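Local coordinates for membrane protein, putative (Geobacter sulfurreducens PCA, PDB 2QYB) that is of unknown function but carries a GAF domain within a longer membrane protein that may combine solute transport with phosphatase activity, at residues S81-M93 with M102-S116. Residues are numbered along the deposited sequence; the frame is centred on the assembly and turned at random.
Sequences SNRLQFVNDTQYM and MQKEGIKSFAHIPIS
With its chi1 at 53°, T90 sets OG1 between its own backbone N and carbonyl carbon, where the hydroxyl donates to I107 O over 2.6 Å, in the carbonyl plane and on a lone pair. The same torsion puts CG2 anti to the carbonyl carbon, among M102 CE, I107 CG2 and the edge of the F110 ring. Threonine suits this buried place because one branch answers a main-chain carbonyl while the other packs against apolar groups. T90 N adds a bond of 2.8 Å to K108 O. D89 steadies this turn: OD1 accepts from Q91 N at 2.9 Å, making an Asx turn, and OD2 accepts from Q91 NE2. Were an alanine to stand here, both acceptors would be gone, and the 3-10 segment that presents T90 would probably shift, with the amide of Q91 set free to turn. Beyond the turn, strand 85-87 pairs antiparallel with strand 109-115 as an outermost strand of the GAF domain's antiparallel sheet, in which strand 124-130 flanks 109-115 on its other side. Q85 and H112 exchange two backbone bonds, as do V87 and F110, while F86 and A111 between them form a non-hydrogen-bonded pair. There the small A111 lets F86 CB come within 3.8 Å of its CB. V87 and F110 share the sheet face covered by helix 74-81. In F110, CG lies between the backbone N and the carbonyl carbon (chi1 70°), which turns the ring under V87, whose CB lies over one face 4.1 Å from the centroid in a CH-pi contact. CE of M93, like M102 a selenomethionine, reaches the edge of this ring, 4.0 Å from F110 CE2, and Y74 meets it edge-to-face. Past Q85 and H112 the bridges stop, so P114, which has no N-H to give, fits here; its CD packs 4.2 Å from L84 CB.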
loop_
_atom_site.group_PDB
_atom_site.type_symbol
_atom_site.label_atom_id
_atom_site.label_comp_id
_atom_site.label_asym_id
_atom_site.label_seq_id
_atom_site.Cartn_x
_atom_site.Cartn_y
_atom_site.Cartn_z
ATOM N N SER A 81 -13.435 1.165 24.465
ATOM C CA SER A 81 -13.957 0.085 25.269
ATOM C C SER A 81 -13.286 -1.261 25.004
ATOM O O SER A 81 -13.601 -2.240 25.676
ATOM C CB SER A 81 -15.429 -0.118 24.974
ATOM O OG SER A 81 -15.531 -1.044 23.888
ATOM N N ASN A 82 -12.399 -1.335 24.007
ATOM C CA ASN A 82 -11.781 -2.594 23.630
ATOM C C ASN A 82 -12.802 -3.705 23.330
ATOM O O ASN A 82 -12.693 -4.824 23.768
ATOM C CB ASN A 82 -10.757 -3.021 24.677
ATOM C CG ASN A 82 -9.828 -4.127 24.174
ATOM O OD1 ASN A 82 -9.573 -4.237 22.994
ATOM N ND2 ASN A 82 -9.345 -4.946 25.077
ATOM N N ARG A 83 -13.791 -3.394 22.520
ATOM C CA ARG A 83 -14.826 -4.366 22.226
ATOM C C ARG A 83 -15.326 -4.047 20.867
ATOM O O ARG A 83 -15.471 -2.892 20.521
ATOM C CB ARG A 83 -15.977 -4.258 23.227
ATOM C CG ARG A 83 -15.988 -5.327 24.363
ATOM C CD ARG A 83 -17.018 -4.924 25.426
ATOM N NE ARG A 83 -17.779 -3.760 24.918
ATOM C CZ ARG A 83 -19.093 -3.710 24.651
ATOM N NH1 ARG A 83 -19.592 -2.567 24.153
ATOM N NH2 ARG A 83 -19.911 -4.746 24.893
ATOM N N LEU A 84 -15.600 -5.079 20.097
ATOM C CA LEU A 84 -16.010 -4.868 18.745
ATOM C C LEU A 84 -17.361 -4.179 18.690
ATOM O O LEU A 84 -18.159 -4.269 19.613
ATOM C CB LEU A 84 -16.001 -6.179 17.953
ATOM C CG LEU A 84 -16.916 -7.274 18.415
ATOM C CD1 LEU A 84 -18.297 -7.085 17.830
ATOM C CD2 LEU A 84 -16.296 -8.609 18.001
ATOM N N GLN A 85 -17.565 -3.465 17.601
ATOM C CA GLN A 85 -18.796 -2.765 17.318
ATOM C C GLN A 85 -19.192 -3.121 15.887
ATOM O O GLN A 85 -18.331 -3.126 14.968
ATOM C CB GLN A 85 -18.527 -1.267 17.384
ATOM C CG GLN A 85 -17.886 -0.788 18.668
ATOM C CD GLN A 85 -18.818 -0.949 19.854
ATOM O OE1 GLN A 85 -19.897 -0.333 19.908
ATOM N NE2 GLN A 85 -18.410 -1.791 20.816
ATOM N N PHE A 86 -20.454 -3.431 15.651
ATOM C CA PHE A 86 -20.863 -3.709 14.246
ATOM C C PHE A 86 -22.303 -3.298 13.966
ATOM O O PHE A 86 -23.072 -3.163 14.874
ATOM C CB PHE A 86 -20.629 -5.196 13.877
ATOM C CG PHE A 86 -21.440 -6.137 14.675
ATOM C CD1 PHE A 86 -22.683 -6.573 14.217
ATOM C CD2 PHE A 86 -20.994 -6.567 15.928
ATOM C CE1 PHE A 86 -23.456 -7.443 15.000
ATOM C CE2 PHE A 86 -21.767 -7.440 16.721
ATOM C CZ PHE A 86 -22.988 -7.867 16.258
ATOM N N VAL A 87 -22.610 -3.072 12.695
ATOM C CA VAL A 87 -23.959 -2.761 12.206
ATOM C C VAL A 87 -24.230 -3.741 11.054
ATOM O O VAL A 87 -23.509 -3.752 10.040
ATOM C CB VAL A 87 -24.117 -1.246 11.767
ATOM C CG1 VAL A 87 -25.455 -0.969 11.120
ATOM C CG2 VAL A 87 -23.922 -0.330 12.939
ATOM N N ASN A 88 -25.236 -4.606 11.231
ATOM C CA ASN A 88 -25.557 -5.603 10.199
ATOM C C ASN A 88 -26.364 -5.065 9.017
ATOM O O ASN A 88 -26.229 -5.564 7.897
ATOM C CB ASN A 88 -26.173 -6.859 10.817
ATOM C CG ASN A 88 -25.151 -7.952 10.978
ATOM O OD1 ASN A 88 -25.053 -8.612 11.996
ATOM N ND2 ASN A 88 -24.350 -8.107 9.981
ATOM N N ASP A 89 -27.135 -4.002 9.267
ATOM C CA ASP A 89 -27.913 -3.340 8.237
ATOM C C ASP A 89 -27.951 -1.824 8.474
ATOM O O ASP A 89 -28.626 -1.353 9.376
ATOM C CB ASP A 89 -29.345 -3.907 8.159
ATOM C CG ASP A 89 -30.062 -3.482 6.879
ATOM O OD1 ASP A 89 -29.699 -2.406 6.362
ATOM O OD2 ASP A 89 -30.975 -4.222 6.394
ATOM N N THR A 90 -27.250 -1.071 7.625
ATOM C CA THR A 90 -27.205 0.364 7.761
ATOM C C THR A 90 -28.594 1.064 7.698
ATOM O O THR A 90 -28.708 2.191 8.148
ATOM C CB THR A 90 -26.252 1.004 6.725
ATOM O OG1 THR A 90 -26.621 0.556 5.426
ATOM C CG2 THR A 90 -24.746 0.643 7.027
ATOM N N GLN A 91 -29.635 0.419 7.168
ATOM C CA GLN A 91 -30.939 1.067 7.169
ATOM C C GLN A 91 -31.480 1.287 8.589
ATOM O O GLN A 91 -32.343 2.112 8.774
ATOM C CB GLN A 91 -31.966 0.358 6.256
ATOM C CG GLN A 91 -32.659 -0.828 6.878
ATOM C CD GLN A 91 -33.739 -1.497 5.969
ATOM O OE1 GLN A 91 -34.673 -0.837 5.487
ATOM N NE2 GLN A 91 -33.633 -2.830 5.793
ATOM N N TYR A 92 -30.928 0.588 9.585
ATOM C CA TYR A 92 -31.473 0.573 10.952
ATOM C C TYR A 92 -30.568 1.189 11.993
ATOM O O TYR A 92 -30.798 1.054 13.183
ATOM C CB TYR A 92 -31.834 -0.882 11.363
ATOM C CG TYR A 92 -32.837 -1.526 10.431
ATOM C CD1 TYR A 92 -33.957 -0.813 9.971
ATOM C CD2 TYR A 92 -32.690 -2.853 10.030
ATOM C CE1 TYR A 92 -34.873 -1.393 9.112
ATOM C CE2 TYR A 92 -33.596 -3.452 9.185
ATOM C CZ TYR A 92 -34.683 -2.704 8.720
ATOM O OH TYR A 92 -35.583 -3.281 7.882
HETATM N N MSE A 93 -29.562 1.905 11.556
HETATM C CA MSE A 93 -28.741 2.723 12.455
HETATM C C MSE A 93 -29.526 3.853 13.064
HETATM O O MSE A 93 -30.439 4.401 12.441
HETATM C CB MSE A 93 -27.614 3.363 11.666
HETATM C CG MSE A 93 -26.589 2.403 11.126
HETATM SE SE MSE A 93 -25.394 3.370 9.961
HETATM C CE MSE A 93 -24.272 4.115 11.342
HETATM N N MSE A 102 -23.326 7.219 4.865
HETATM C CA MSE A 102 -22.833 5.899 4.549
HETATM C C MSE A 102 -23.626 5.204 3.452
HETATM O O MSE A 102 -23.010 4.606 2.560
HETATM C CB MSE A 102 -22.812 5.035 5.799
HETATM C CG MSE A 102 -21.817 5.548 6.861
HETATM SE SE MSE A 102 -21.571 4.256 8.297
HETATM C CE MSE A 102 -21.379 2.700 7.155
ATOM N N GLN A 103 -24.966 5.271 3.517
ATOM C CA GLN A 103 -25.822 4.701 2.462
ATOM C C GLN A 103 -25.571 5.403 1.100
ATOM O O GLN A 103 -25.652 4.807 0.032
ATOM C CB GLN A 103 -27.315 4.814 2.835
ATOM C CG GLN A 103 -27.758 4.094 4.106
ATOM C CD GLN A 103 -29.294 4.068 4.271
ATOM O OE1 GLN A 103 -29.983 5.107 4.202
ATOM N NE2 GLN A 103 -29.832 2.876 4.477
ATOM N N LYS A 104 -25.258 6.683 1.157
ATOM C CA LYS A 104 -24.911 7.442 -0.031
ATOM C C LYS A 104 -23.624 6.864 -0.662
ATOM O O LYS A 104 -23.458 6.892 -1.869
ATOM C CB LYS A 104 -24.816 8.943 0.363
ATOM C CG LYS A 104 -24.332 9.940 -0.712
ATOM C CD LYS A 104 -25.204 10.009 -1.995
ATOM C CE LYS A 104 -24.378 10.648 -3.123
ATOM N NZ LYS A 104 -25.169 11.094 -4.307
ATOM N N GLU A 105 -22.721 6.329 0.151
ATOM C CA GLU A 105 -21.562 5.592 -0.339
ATOM C C GLU A 105 -21.917 4.149 -0.728
ATOM O O GLU A 105 -21.061 3.441 -1.255
ATOM C CB GLU A 105 -20.465 5.500 0.746
ATOM C CG GLU A 105 -19.896 6.813 1.241
ATOM C CD GLU A 105 -18.468 7.071 0.770
ATOM O OE1 GLU A 105 -18.081 6.623 -0.343
ATOM O OE2 GLU A 105 -17.729 7.752 1.504
ATOM N N GLY A 106 -23.132 3.689 -0.429
ATOM C CA GLY A 106 -23.539 2.318 -0.778
ATOM C C GLY A 106 -23.255 1.247 0.278
ATOM O O GLY A 106 -23.480 0.056 0.053
ATOM N N ILE A 107 -22.796 1.672 1.453
ATOM C CA ILE A 107 -22.490 0.746 2.574
ATOM C C ILE A 107 -23.729 0.097 3.215
ATOM O O ILE A 107 -24.597 0.796 3.753
ATOM C CB ILE A 107 -21.679 1.463 3.689
ATOM C CG1 ILE A 107 -20.339 1.999 3.106
ATOM C CG2 ILE A 107 -21.470 0.500 4.901
ATOM C CD1 ILE A 107 -19.671 3.202 3.917
ATOM N N LYS A 108 -23.785 -1.237 3.185
ATOM C CA LYS A 108 -24.906 -2.001 3.766
ATOM C C LYS A 108 -24.660 -2.472 5.195
ATOM O O LYS A 108 -25.578 -2.665 5.966
ATOM C CB LYS A 108 -25.209 -3.227 2.879
ATOM C CG LYS A 108 -25.678 -2.787 1.523
ATOM C CD LYS A 108 -26.353 -3.868 0.684
ATOM C CE LYS A 108 -26.938 -3.221 -0.601
ATOM N NZ LYS A 108 -27.766 -1.941 -0.312
ATOM N N SER A 109 -23.401 -2.648 5.530
ATOM C CA SER A 109 -22.985 -3.510 6.639
ATOM C C SER A 109 -21.538 -3.093 7.050
ATOM O O SER A 109 -20.715 -2.784 6.171
ATOM C CB SER A 109 -23.039 -4.920 6.091
ATOM O OG SER A 109 -22.817 -5.897 7.069
ATOM N N PHE A 110 -21.222 -3.004 8.340
ATOM C CA PHE A 110 -19.827 -2.752 8.733
ATOM C C PHE A 110 -19.486 -3.244 10.117
ATOM O O PHE A 110 -20.369 -3.593 10.890
ATOM C CB PHE A 110 -19.411 -1.261 8.562
ATOM C CG PHE A 110 -20.052 -0.329 9.545
ATOM C CD1 PHE A 110 -19.485 -0.121 10.796
ATOM C CD2 PHE A 110 -21.229 0.322 9.226
ATOM C CE1 PHE A 110 -20.090 0.720 11.722
ATOM C CE2 PHE A 110 -21.825 1.179 10.132
ATOM C CZ PHE A 110 -21.253 1.378 11.387
ATOM N N ALA A 111 -18.188 -3.280 10.413
ATOM C CA ALA A 111 -17.675 -3.747 11.725
ATOM C C ALA A 111 -16.349 -3.067 12.066
ATOM O O ALA A 111 -15.560 -2.784 11.172
ATOM C CB ALA A 111 -17.502 -5.264 11.734
ATOM N N HIS A 112 -16.153 -2.766 13.356
ATOM C CA HIS A 112 -14.880 -2.284 13.890
ATOM C C HIS A 112 -14.376 -3.234 14.971
ATOM O O HIS A 112 -15.072 -3.498 15.933
ATOM C CB HIS A 112 -15.015 -0.852 14.425
ATOM C CG HIS A 112 -15.376 0.147 13.373
ATOM N ND1 HIS A 112 -16.636 0.703 13.258
ATOM C CD2 HIS A 112 -14.638 0.686 12.382
ATOM C CE1 HIS A 112 -16.653 1.550 12.243
ATOM N NE2 HIS A 112 -15.450 1.564 11.698
ATOM N N ILE A 113 -13.139 -3.713 14.805
ATOM C CA ILE A 113 -12.573 -4.773 15.615
ATOM C C ILE A 113 -11.276 -4.291 16.196
ATOM O O ILE A 113 -10.356 -3.944 15.450
ATOM C CB ILE A 113 -12.292 -6.045 14.782
ATOM C CG1 ILE A 113 -13.581 -6.517 14.070
ATOM C CG2 ILE A 113 -11.647 -7.161 15.667
ATOM C CD1 ILE A 113 -13.484 -6.270 12.576
ATOM N N PRO A 114 -11.170 -4.289 17.534
ATOM C CA PRO A 114 -9.930 -3.836 18.156
ATOM C C PRO A 114 -8.755 -4.728 17.799
ATOM O O PRO A 114 -8.916 -5.960 17.575
ATOM C CB PRO A 114 -10.237 -3.908 19.661
ATOM C CG PRO A 114 -11.689 -3.911 19.771
ATOM C CD PRO A 114 -12.149 -4.699 18.547
ATOM N N ILE A 115 -7.589 -4.103 17.688
ATOM C CA ILE A 115 -6.355 -4.832 17.383
ATOM C C ILE A 115 -5.521 -4.779 18.675
ATOM O O ILE A 115 -5.045 -3.718 19.095
ATOM C CB ILE A 115 -5.615 -4.251 16.187
ATOM C CG1 ILE A 115 -6.415 -4.408 14.898
ATOM C CG2 ILE A 115 -4.219 -4.904 16.030
ATOM C CD1 ILE A 115 -5.723 -3.673 13.709
ATOM N N SER A 116 -5.436 -5.921 19.336
ATOM C CA SER A 116 -4.757 -6.018 20.605
ATOM C C SER A 116 -4.204 -7.408 20.781
ATOM O O SER A 116 -4.755 -8.405 20.311
ATOM C CB SER A 116 -5.714 -5.746 21.766
ATOM O OG SER A 116 -6.872 -6.559 21.635
#